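Local structure of JamJ (Lyngbya majuscula, 5DOZ) at residues A[137-142]-A[305-310]; A[158-163]-A[170-175]; A[192-197]-A[328-333]. The protein probably catalyses NADPH-dependent reduction of an enoyl thioester in a polyketide synthase, in chemistry that yields a cyclopropane. One frame throughout, in Å; residues are numbered along the deposited sequence.

Contact 1: residues A[137-142]-A[305-310]; sequences IPFFTA and HPLVYK. With NDP (NADPH dihydro-nicotinamide-adenine-dinucleotide phosphate), chain E.
With CG anti to its own carbonyl carbon (chi1 -56°) and chi2 extended at -179°, Leu307 sets its two methyls against consecutive residues of helix 136-149, Pro138 and Phe139. The setting is a medium-chain reductase: this helix packs beside helix 166-177 of the Rossmann domain, and residues 305-310 run from a loop into strand 309-313, which pairs with strand 332-336. Leu307 CD1 rests on the proline ring, 3.9 Å from Pro138 CB and almost as near to CG. The other methyl takes the aromatic neighbour, Leu307 CD2 lying 3.7 Å from Phe139 CE2; the two side chains run past each other in opposite senses. The far end of the same ring comes to the loop backbone, where Phe139 CZ is 3.6 Å from His305 O, an oblique approach. Phe299 adds an edge-to-face partner for this phenylalanine, so that it sits between aromatic, aliphatic and carbonyl surfaces, while Thr134 OG1 is hydrogen-bonded to Leu307 N.

The same helix turns another face to the cofactor. Ile137 CG2 lies 3.3 Å from NADPH C5N, and Thr141 OG1 is 3.2 Å from C4N, the carbon that carries the transferable hydride in nicotinamide chemistry. The threonine hydroxyl is tethered to the preceding helical turn. Thr141 OG1 donates to Ile137 O over 2.6 Å, tilted 28° from the carbonyl plane, and Thr141 N reaches the same oxygen from the opposite face.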
# COMPACT_ATOMS: atom_id res chain seq x y z
N ILE A 137 4.14 2.23 -1.27
CA ILE A 137 2.96 1.96 -0.44
C ILE A 137 3.00 0.61 0.29
O ILE A 137 2.77 0.57 1.49
CB ILE A 137 1.62 2.14 -1.21
CG1 ILE A 137 1.44 3.59 -1.68
CG2 ILE A 137 0.44 1.69 -0.36
CD1 ILE A 137 1.74 4.66 -0.64
N PRO A 138 3.31 -0.50 -0.43
CA PRO A 138 3.33 -1.79 0.26
C PRO A 138 4.31 -1.84 1.44
O PRO A 138 3.91 -2.16 2.56
CB PRO A 138 3.77 -2.77 -0.84
CG PRO A 138 3.31 -2.13 -2.10
CD PRO A 138 3.61 -0.67 -1.86
N PHE A 139 5.58 -1.53 1.18
CA PHE A 139 6.61 -1.62 2.21
C PHE A 139 6.53 -0.56 3.30
O PHE A 139 6.77 -0.86 4.46
CB PHE A 139 8.01 -1.69 1.59
CG PHE A 139 8.40 -3.07 1.15
CD1 PHE A 139 8.96 -3.97 2.06
CD2 PHE A 139 8.20 -3.48 -0.16
CE1 PHE A 139 9.32 -5.26 1.66
CE2 PHE A 139 8.56 -4.76 -0.57
CZ PHE A 139 9.12 -5.65 0.34
N PHE A 140 6.19 0.68 2.93
CA PHE A 140 6.01 1.74 3.94
C PHE A 140 4.80 1.49 4.83
O PHE A 140 4.86 1.78 6.03
CB PHE A 140 5.92 3.13 3.29
CG PHE A 140 7.23 3.67 2.79
CD1 PHE A 140 8.03 2.95 1.91
CD2 PHE A 140 7.66 4.93 3.18
CE1 PHE A 140 9.23 3.46 1.44
CE2 PHE A 140 8.86 5.46 2.71
CZ PHE A 140 9.64 4.72 1.84
N THR A 141 3.72 0.95 4.27
CA THR A 141 2.54 0.57 5.07
C THR A 141 2.88 -0.62 5.97
O THR A 141 2.57 -0.60 7.16
CB THR A 141 1.32 0.23 4.19
OG1 THR A 141 1.04 1.32 3.30
CG2 THR A 141 0.08 -0.06 5.04
N ALA A 142 3.51 -1.64 5.39
CA ALA A 142 3.90 -2.83 6.14
C ALA A 142 4.88 -2.48 7.25
O ALA A 142 4.71 -2.92 8.39
CB ALA A 142 4.48 -3.89 5.22
N HIS A 305 13.37 -7.62 -1.25
CA HIS A 305 13.29 -7.67 -2.70
C HIS A 305 12.03 -6.98 -3.21
O HIS A 305 11.03 -6.90 -2.50
CB HIS A 305 13.32 -9.13 -3.18
CG HIS A 305 14.61 -9.83 -2.89
ND1 HIS A 305 14.75 -10.75 -1.87
CD2 HIS A 305 15.84 -9.72 -3.46
CE1 HIS A 305 16.00 -11.19 -1.83
NE2 HIS A 305 16.68 -10.58 -2.79
N PRO A 306 12.08 -6.47 -4.46
CA PRO A 306 10.86 -5.98 -5.10
C PRO A 306 9.81 -7.08 -5.13
O PRO A 306 10.15 -8.27 -5.12
CB PRO A 306 11.32 -5.65 -6.53
CG PRO A 306 12.68 -6.27 -6.69
CD PRO A 306 13.26 -6.27 -5.31
N LEU A 307 8.54 -6.69 -5.14
CA LEU A 307 7.46 -7.65 -5.20
C LEU A 307 7.34 -8.28 -6.59
O LEU A 307 7.86 -7.73 -7.57
CB LEU A 307 6.13 -6.99 -4.80
CG LEU A 307 6.04 -6.29 -3.44
CD1 LEU A 307 4.65 -5.72 -3.24
CD2 LEU A 307 6.42 -7.21 -2.29
N VAL A 308 6.67 -9.42 -6.67
CA VAL A 308 6.25 -10.00 -7.95
C VAL A 308 5.25 -9.04 -8.58
O VAL A 308 4.38 -8.49 -7.90
CB VAL A 308 5.61 -11.39 -7.76
CG1 VAL A 308 4.94 -11.87 -9.05
CG2 VAL A 308 6.65 -12.40 -7.30
N TYR A 309 5.37 -8.82 -9.89
CA TYR A 309 4.50 -7.86 -10.56
C TYR A 309 4.15 -8.26 -11.98
O TYR A 309 4.89 -8.99 -12.64
CB TYR A 309 5.13 -6.46 -10.53
CG TYR A 309 6.36 -6.33 -11.40
CD1 TYR A 309 7.61 -6.75 -10.95
CD2 TYR A 309 6.27 -5.78 -12.68
CE1 TYR A 309 8.73 -6.65 -11.75
CE2 TYR A 309 7.39 -5.67 -13.49
CZ TYR A 309 8.62 -6.10 -13.01
OH TYR A 309 9.73 -5.98 -13.81
N LYS A 310 3.00 -7.77 -12.44
CA LYS A 310 2.62 -7.81 -13.85
C LYS A 310 2.60 -6.37 -14.37
O LYS A 310 2.22 -5.45 -13.64
CB LYS A 310 1.25 -8.48 -14.02
CG LYS A 310 0.79 -8.61 -15.46
CD LYS A 310 -0.45 -9.48 -15.61
CE LYS A 310 -0.93 -9.47 -17.06
NZ LYS A 310 -1.97 -10.50 -17.35
PA NDP E . -4.65 -5.46 -3.28
O1A NDP E . -5.80 -5.23 -4.24
O2A NDP E . -3.28 -5.80 -3.79
O5B NDP E . -5.07 -6.65 -2.28
C5B NDP E . -6.41 -7.08 -2.13
C4B NDP E . -6.36 -8.55 -1.73
O4B NDP E . -7.52 -8.87 -0.96
C3B NDP E . -6.37 -9.49 -2.93
O3B NDP E . -5.05 -9.89 -3.32
C2B NDP E . -7.11 -10.70 -2.42
O2B NDP E . -6.16 -11.65 -1.98
C1B NDP E . -7.88 -10.23 -1.20
N9A NDP E . -9.34 -10.31 -1.42
C8A NDP E . -10.00 -9.93 -2.53
N7A NDP E . -11.33 -10.14 -2.38
C5A NDP E . -11.52 -10.67 -1.15
C6A NDP E . -12.67 -11.12 -0.34
N6A NDP E . -13.93 -11.06 -0.83
N1A NDP E . -12.43 -11.61 0.90
C2A NDP E . -11.19 -11.68 1.41
N3A NDP E . -10.10 -11.28 0.73
C4A NDP E . -10.20 -10.77 -0.53
O3 NDP E . -4.58 -4.21 -2.26
PN NDP E . -3.34 -3.80 -1.32
O1N NDP E . -2.59 -5.03 -0.88
O2N NDP E . -2.59 -2.68 -1.98
O5D NDP E . -4.07 -3.20 -0.02
C5D NDP E . -5.00 -3.97 0.75
C4D NDP E . -5.95 -3.05 1.52
O4D NDP E . -5.22 -2.10 2.31
C3D NDP E . -6.83 -2.22 0.60
O3D NDP E . -8.12 -2.15 1.21
C2D NDP E . -6.17 -0.85 0.58
O2D NDP E . -7.07 0.22 0.27
C1D NDP E . -5.59 -0.76 1.98
N1N NDP E . -4.41 0.11 2.05
C2N NDP E . -4.35 0.99 3.05
C3N NDP E . -3.17 1.66 3.36
C7N NDP E . -3.07 2.45 4.63
O7N NDP E . -2.31 3.40 4.72
N7N NDP E . -3.83 2.09 5.66
C4N NDP E . -2.04 1.70 2.34
C5N NDP E . -2.18 0.62 1.37
C6N NDP E . -3.38 -0.07 1.20
P2B NDP E . -6.52 -13.20 -1.87
O1X NDP E . -6.96 -13.60 -3.26
O2X NDP E . -5.22 -13.79 -1.42
O3X NDP E . -7.62 -13.26 -0.83

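Contact 2: residues A[158-163]-A[170-175]; sequences VLIHAA and AAIQLA. With NDP (NADPH dihydro-nicotinamide-adenine-dinucleotide phosphate), chain E.
Ile160 is the main bump of this interface, and its CD1 methyl enters a shallow hollow on helix 166-177 floored by backbone: the methyl lies 3.6 Å from both Ala171 C and Ile172 N. The small Ala171 and Ala175 probably allow so close an approach. Ala171 CB borders the hollow, 3.8 Å from Ile160 CD1, and Ile172 CG1 and Ala175 CB stand farther off around it. Ile160 reaches this place with CG1 anti to the carbonyl carbon and chi2 extended at 159°, which carries the methyl out from the strand to the helix.

Smaller fits lie before and after it in sequence. At one end Val158 CG1 meets Ala175 CB at 3.8 Å, a branched residue against a methyl. At the other the roles reverse, and the helix supplies the bump: Ile172 CD1 reaches over the turn after the strand, 3.4 Å from Ala163 O and 3.7 Å from Ala163 CB. Between Ile160 and Ala163 the chain passes the cofactor, and Ala162 CB lies 3.4 Å from O4B of the NADPH adenosine ribose.

The axes of 158-160 and 170-175 run nearly antiparallel, at 161°, and approach to 9.6 Å, as expected for the first half of a beta-alpha-beta crossover in a Rossmann fold. Strand 157-160 lies in the interior of the parallel sheet, between strands 181-186 and 223-228, whose Phe227 touches both Ile160 and Ala171. Helix 166-177 covers the strand on one side and, through Ala170, Gln173 and Leu174, turns another flank to helix 136-149.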
# COMPACT_ATOMS: atom_id res chain seq x y z
N VAL A 158 2.75 -13.81 13.71
CA VAL A 158 1.97 -12.77 13.04
C VAL A 158 1.04 -13.36 11.98
O VAL A 158 1.44 -14.23 11.20
CB VAL A 158 2.88 -11.66 12.42
CG1 VAL A 158 3.84 -12.23 11.38
CG2 VAL A 158 2.05 -10.53 11.83
N LEU A 159 -0.21 -12.91 11.98
CA LEU A 159 -1.15 -13.25 10.92
C LEU A 159 -1.26 -12.10 9.93
O LEU A 159 -1.52 -10.95 10.31
CB LEU A 159 -2.53 -13.61 11.49
CG LEU A 159 -3.71 -13.72 10.50
CD1 LEU A 159 -3.56 -14.93 9.60
CD2 LEU A 159 -5.04 -13.75 11.24
N ILE A 160 -1.06 -12.42 8.65
CA ILE A 160 -1.25 -11.46 7.56
C ILE A 160 -2.36 -11.96 6.64
O ILE A 160 -2.22 -13.01 6.00
CB ILE A 160 0.06 -11.24 6.76
CG1 ILE A 160 1.20 -10.77 7.68
CG2 ILE A 160 -0.17 -10.23 5.63
CD1 ILE A 160 2.59 -11.01 7.12
N HIS A 161 -3.46 -11.21 6.58
CA HIS A 161 -4.61 -11.55 5.75
C HIS A 161 -4.43 -11.14 4.28
O HIS A 161 -3.71 -10.19 3.98
CB HIS A 161 -5.89 -10.89 6.29
CG HIS A 161 -6.60 -11.72 7.32
ND1 HIS A 161 -6.87 -13.06 7.15
CD2 HIS A 161 -7.14 -11.38 8.52
CE1 HIS A 161 -7.52 -13.51 8.20
NE2 HIS A 161 -7.70 -12.52 9.05
N ALA A 162 -5.09 -11.86 3.38
CA ALA A 162 -5.09 -11.51 1.95
C ALA A 162 -3.66 -11.20 1.48
O ALA A 162 -3.38 -10.17 0.85
CB ALA A 162 -6.01 -10.33 1.71
N ALA A 163 -2.76 -12.13 1.78
CA ALA A 163 -1.31 -11.89 1.74
C ALA A 163 -0.70 -11.97 0.34
O ALA A 163 0.51 -11.84 0.18
CB ALA A 163 -0.61 -12.84 2.71
N ALA A 170 4.48 -7.44 1.00
CA ALA A 170 5.57 -6.71 1.65
C ALA A 170 5.69 -7.13 3.12
O ALA A 170 6.79 -7.41 3.60
CB ALA A 170 5.37 -5.21 1.52
N ALA A 171 4.55 -7.19 3.80
CA ALA A 171 4.50 -7.61 5.20
C ALA A 171 5.09 -9.01 5.39
O ALA A 171 5.79 -9.26 6.37
CB ALA A 171 3.08 -7.54 5.73
N ILE A 172 4.81 -9.92 4.45
CA ILE A 172 5.44 -11.24 4.44
C ILE A 172 6.96 -11.10 4.48
O ILE A 172 7.60 -11.58 5.41
CB ILE A 172 5.02 -12.07 3.20
CG1 ILE A 172 3.60 -12.62 3.39
CG2 ILE A 172 5.98 -13.23 2.96
CD1 ILE A 172 2.98 -13.15 2.12
N GLN A 173 7.54 -10.41 3.49
CA GLN A 173 8.99 -10.19 3.44
C GLN A 173 9.54 -9.58 4.73
O GLN A 173 10.57 -10.02 5.22
CB GLN A 173 9.37 -9.29 2.26
CG GLN A 173 9.43 -10.02 0.93
CD GLN A 173 10.19 -9.23 -0.12
OE1 GLN A 173 11.39 -9.00 0.03
NE2 GLN A 173 9.51 -8.83 -1.18
N LEU A 174 8.85 -8.58 5.27
CA LEU A 174 9.31 -7.92 6.49
C LEU A 174 9.26 -8.84 7.70
O LEU A 174 10.23 -8.97 8.43
CB LEU A 174 8.55 -6.61 6.73
CG LEU A 174 8.90 -5.45 5.79
CD1 LEU A 174 8.05 -4.23 6.13
CD2 LEU A 174 10.38 -5.09 5.86
N ALA A 175 8.12 -9.51 7.88
CA ALA A 175 7.94 -10.40 9.03
C ALA A 175 8.98 -11.52 9.08
O ALA A 175 9.53 -11.81 10.15
CB ALA A 175 6.53 -10.96 9.06
PA NDP E . -4.65 -5.46 -3.28
O1A NDP E . -5.80 -5.23 -4.24
O2A NDP E . -3.28 -5.80 -3.79
O5B NDP E . -5.07 -6.65 -2.28
C5B NDP E . -6.41 -7.08 -2.13
C4B NDP E . -6.36 -8.55 -1.73
O4B NDP E . -7.52 -8.87 -0.96
C3B NDP E . -6.37 -9.49 -2.93
O3B NDP E . -5.05 -9.89 -3.32
C2B NDP E . -7.11 -10.70 -2.42
O2B NDP E . -6.16 -11.65 -1.98
C1B NDP E . -7.88 -10.23 -1.20
N9A NDP E . -9.34 -10.31 -1.42
C8A NDP E . -10.00 -9.93 -2.53
N7A NDP E . -11.33 -10.14 -2.38
C5A NDP E . -11.52 -10.67 -1.15
C6A NDP E . -12.67 -11.12 -0.34
N6A NDP E . -13.93 -11.06 -0.83
N1A NDP E . -12.43 -11.61 0.90
C2A NDP E . -11.19 -11.68 1.41
N3A NDP E . -10.10 -11.28 0.73
C4A NDP E . -10.20 -10.77 -0.53
O3 NDP E . -4.58 -4.21 -2.26
PN NDP E . -3.34 -3.80 -1.32
O1N NDP E . -2.59 -5.03 -0.88
O2N NDP E . -2.59 -2.68 -1.98
O5D NDP E . -4.07 -3.20 -0.02
C5D NDP E . -5.00 -3.97 0.75
C4D NDP E . -5.95 -3.05 1.52
O4D NDP E . -5.22 -2.10 2.31
C3D NDP E . -6.83 -2.22 0.60
O3D NDP E . -8.12 -2.15 1.21
C2D NDP E . -6.17 -0.85 0.58
O2D NDP E . -7.07 0.22 0.27
C1D NDP E . -5.59 -0.76 1.98
N1N NDP E . -4.41 0.11 2.05
C2N NDP E . -4.35 0.99 3.05
C3N NDP E . -3.17 1.66 3.36
C7N NDP E . -3.07 2.45 4.63
O7N NDP E . -2.31 3.40 4.72
N7N NDP E . -3.83 2.09 5.66
C4N NDP E . -2.04 1.70 2.34
C5N NDP E . -2.18 0.62 1.37
C6N NDP E . -3.38 -0.07 1.20
P2B NDP E . -6.52 -13.20 -1.87
O1X NDP E . -6.96 -13.60 -3.26
O2X NDP E . -5.22 -13.79 -1.42
O3X NDP E . -7.62 -13.26 -0.83

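Contact 3: residues A[192-197]-A[328-333]; sequences AVLREQ and KHIGRV. With NDP (NADPH dihydro-nicotinamide-adenine-dinucleotide phosphate), chain E.
Val193 is the first residue of helix 191-198 to meet the loop, and it does so tip to tip with Ile330. Its CG1, held anti to the backbone N (chi1 172°), stands 3.7 Å from Ile330 CD1, and Val193 CB is equally close to that methyl. Next in sequence, Leu194 leaves the backbone pointing neither toward nor away from the loop, yet its CD1 approaches Ile330 CD1 at 4.2 Å, a looser touch beside Ala163. One turn on from Val193, Gln197 extends past the isoleucine in the opposite sense, bringing NE2 to 4.1 Å from Ile330 CG2. This is packing against the amide, whose NE2 has its polar partner in Gln169 OE1. Ile330 therefore carries the whole interface, one branch meeting Val193 and Leu194 and the other Gln197.

His329 and Arg332, on the same segment, face the cofactor. His329 NE2 donates to pyrophosphate oxygen O2A over 3.0 Å at 159°, with the oxygen at the ring edge and near its plane. A phenylalanine here would probably leave O2A without this donor and free that part of the pyrophosphate to shift. Gly331 adopts a backbone shape in which a beta carbon would collide with the carbonyl oxygen of Ile330. Beyond it, Arg332 brings NH2 to 3.5 Å from O2N at the guanidinium edge, while its NH1 forms a salt bridge to Glu79. A segment packed on a Rossmann-domain helix through Ile330, while His329 and Arg332 line the pyrophosphate, forms part of the NADPH site of this medium-chain reductase fold.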
# COMPACT_ATOMS: atom_id res chain seq x y z
N ALA A 192 -0.60 -22.32 -3.41
CA ALA A 192 0.67 -22.95 -3.76
C ALA A 192 1.81 -21.92 -3.82
O ALA A 192 2.85 -22.11 -3.20
CB ALA A 192 0.56 -23.73 -5.06
N VAL A 193 1.59 -20.83 -4.56
CA VAL A 193 2.60 -19.78 -4.71
C VAL A 193 3.08 -19.22 -3.36
O VAL A 193 4.28 -18.99 -3.18
CB VAL A 193 2.11 -18.65 -5.65
CG1 VAL A 193 3.08 -17.48 -5.65
CG2 VAL A 193 1.92 -19.17 -7.07
N LEU A 194 2.16 -19.02 -2.42
CA LEU A 194 2.52 -18.52 -1.09
C LEU A 194 3.23 -19.58 -0.24
O LEU A 194 4.14 -19.28 0.52
CB LEU A 194 1.31 -17.92 -0.37
CG LEU A 194 1.04 -16.44 -0.67
CD1 LEU A 194 0.48 -16.21 -2.07
CD2 LEU A 194 0.11 -15.83 0.37
N ARG A 195 2.80 -20.83 -0.39
CA ARG A 195 3.51 -21.96 0.22
C ARG A 195 4.94 -22.02 -0.33
O ARG A 195 5.90 -22.18 0.43
CB ARG A 195 2.75 -23.26 -0.05
CG ARG A 195 2.70 -24.23 1.11
CD ARG A 195 1.30 -24.76 1.34
NE ARG A 195 0.64 -25.18 0.10
CZ ARG A 195 -0.68 -25.28 -0.06
NH1 ARG A 195 -1.51 -25.00 0.94
NH2 ARG A 195 -1.16 -25.66 -1.23
N GLU A 196 5.06 -21.83 -1.64
CA GLU A 196 6.36 -21.82 -2.33
C GLU A 196 7.20 -20.56 -2.08
O GLU A 196 8.38 -20.51 -2.43
CB GLU A 196 6.16 -22.03 -3.84
CG GLU A 196 5.77 -23.46 -4.21
CD GLU A 196 5.14 -23.59 -5.59
OE1 GLU A 196 5.33 -22.69 -6.44
OE2 GLU A 196 4.44 -24.60 -5.82
N GLN A 197 6.60 -19.54 -1.46
CA GLN A 197 7.33 -18.33 -1.08
C GLN A 197 8.14 -18.54 0.21
O GLN A 197 9.08 -17.79 0.48
CB GLN A 197 6.40 -17.12 -0.97
CG GLN A 197 6.10 -16.46 -2.31
CD GLN A 197 5.21 -15.22 -2.21
OE1 GLN A 197 4.73 -14.87 -1.13
NE2 GLN A 197 5.00 -14.56 -3.35
N LYS A 328 -7.01 -11.41 -9.00
CA LYS A 328 -6.40 -12.74 -9.19
C LYS A 328 -4.87 -12.68 -9.18
O LYS A 328 -4.20 -13.71 -9.33
CB LYS A 328 -6.90 -13.39 -10.49
CG LYS A 328 -8.40 -13.65 -10.56
CD LYS A 328 -8.81 -14.15 -11.94
CE LYS A 328 -10.23 -14.71 -11.95
NZ LYS A 328 -11.29 -13.67 -11.87
N HIS A 329 -4.33 -11.47 -8.99
CA HIS A 329 -2.90 -11.18 -9.01
C HIS A 329 -2.18 -11.57 -7.73
O HIS A 329 -2.79 -11.65 -6.65
CB HIS A 329 -2.71 -9.67 -9.20
CG HIS A 329 -3.13 -8.86 -8.01
ND1 HIS A 329 -4.46 -8.66 -7.68
CD2 HIS A 329 -2.41 -8.23 -7.06
CE1 HIS A 329 -4.53 -7.94 -6.58
NE2 HIS A 329 -3.30 -7.66 -6.18
N ILE A 330 -0.88 -11.79 -7.84
CA ILE A 330 -0.01 -11.88 -6.67
C ILE A 330 1.06 -10.80 -6.75
O ILE A 330 1.87 -10.78 -7.68
CB ILE A 330 0.59 -13.29 -6.49
CG1 ILE A 330 -0.51 -14.29 -6.11
CG2 ILE A 330 1.69 -13.28 -5.43
CD1 ILE A 330 -0.12 -15.74 -6.24
N GLY A 331 1.04 -9.88 -5.78
CA GLY A 331 1.99 -8.78 -5.74
C GLY A 331 1.40 -7.48 -6.25
O GLY A 331 0.37 -7.03 -5.75
N ARG A 332 2.05 -6.90 -7.27
CA ARG A 332 1.73 -5.57 -7.78
C ARG A 332 1.34 -5.53 -9.26
O ARG A 332 1.80 -6.35 -10.07
CB ARG A 332 2.91 -4.62 -7.54
CG ARG A 332 2.81 -3.79 -6.27
CD ARG A 332 1.81 -2.66 -6.48
NE ARG A 332 1.81 -1.63 -5.44
CZ ARG A 332 0.85 -1.47 -4.55
NH1 ARG A 332 0.91 -0.48 -3.67
NH2 ARG A 332 -0.19 -2.30 -4.52
N VAL A 333 0.49 -4.56 -9.60
CA VAL A 333 0.10 -4.28 -10.98
C VAL A 333 0.62 -2.89 -11.34
O VAL A 333 0.23 -1.90 -10.72
CB VAL A 333 -1.44 -4.34 -11.15
CG1 VAL A 333 -1.84 -4.01 -12.58
CG2 VAL A 333 -1.98 -5.70 -10.74
PA NDP E . -4.65 -5.46 -3.28
O1A NDP E . -5.80 -5.23 -4.24
O2A NDP E . -3.28 -5.80 -3.79
O5B NDP E . -5.07 -6.65 -2.28
C5B NDP E . -6.41 -7.08 -2.13
C4B NDP E . -6.36 -8.55 -1.73
O4B NDP E . -7.52 -8.87 -0.96
C3B NDP E . -6.37 -9.49 -2.93
O3B NDP E . -5.05 -9.89 -3.32
C2B NDP E . -7.11 -10.70 -2.42
O2B NDP E . -6.16 -11.65 -1.98
C1B NDP E . -7.88 -10.23 -1.20
N9A NDP E . -9.34 -10.31 -1.42
C8A NDP E . -10.00 -9.93 -2.53
N7A NDP E . -11.33 -10.14 -2.38
C5A NDP E . -11.52 -10.67 -1.15
C6A NDP E . -12.67 -11.12 -0.34
N6A NDP E . -13.93 -11.06 -0.83
N1A NDP E . -12.43 -11.61 0.90
C2A NDP E . -11.19 -11.68 1.41
N3A NDP E . -10.10 -11.28 0.73
C4A NDP E . -10.20 -10.77 -0.53
O3 NDP E . -4.58 -4.21 -2.26
PN NDP E . -3.34 -3.80 -1.32
O1N NDP E . -2.59 -5.03 -0.88
O2N NDP E . -2.59 -2.68 -1.98
O5D NDP E . -4.07 -3.20 -0.02
C5D NDP E . -5.00 -3.97 0.75
C4D NDP E . -5.95 -3.05 1.52
O4D NDP E . -5.22 -2.10 2.31
C3D NDP E . -6.83 -2.22 0.60
O3D NDP E . -8.12 -2.15 1.21
C2D NDP E . -6.17 -0.85 0.58
O2D NDP E . -7.07 0.22 0.27
C1D NDP E . -5.59 -0.76 1.98
N1N NDP E . -4.41 0.11 2.05
C2N NDP E . -4.35 0.99 3.05
C3N NDP E . -3.17 1.66 3.36
C7N NDP E . -3.07 2.45 4.63
O7N NDP E . -2.31 3.40 4.72
N7N NDP E . -3.83 2.09 5.66
C4N NDP E . -2.04 1.70 2.34
C5N NDP E . -2.18 0.62 1.37
C6N NDP E . -3.38 -0.07 1.20
P2B NDP E . -6.52 -13.20 -1.87
O1X NDP E . -6.96 -13.60 -3.26
O2X NDP E . -5.22 -13.79 -1.42
O3X NDP E . -7.62 -13.26 -0.83

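Overall arrangement
All three contacts touch one NADPH, their centres 11 to 12 Å apart, and each serves a different part of it: contact 1 the nicotinamide, contact 2 the adenosine ribose, contact 3 the pyrophosphate. Contacts 1 and 2 join where His305 N lies 2.7 Å from Gln173 OE1, a probable hydrogen bond, and where Ala170 CB packs on Pro138 C at 3.5 Å. Contact 1 meets contact 3 through neighbouring strands, Val308 O lying 2.9 Å from Arg332 N. Contacts 2 and 3 touch more lightly, Ala163 CB being 3.9 Å from Leu194 CD2. A cofactor cleft is thus assembled from near and far segments: contacts 1 and 3 span over 130 residues, contact 2 is local.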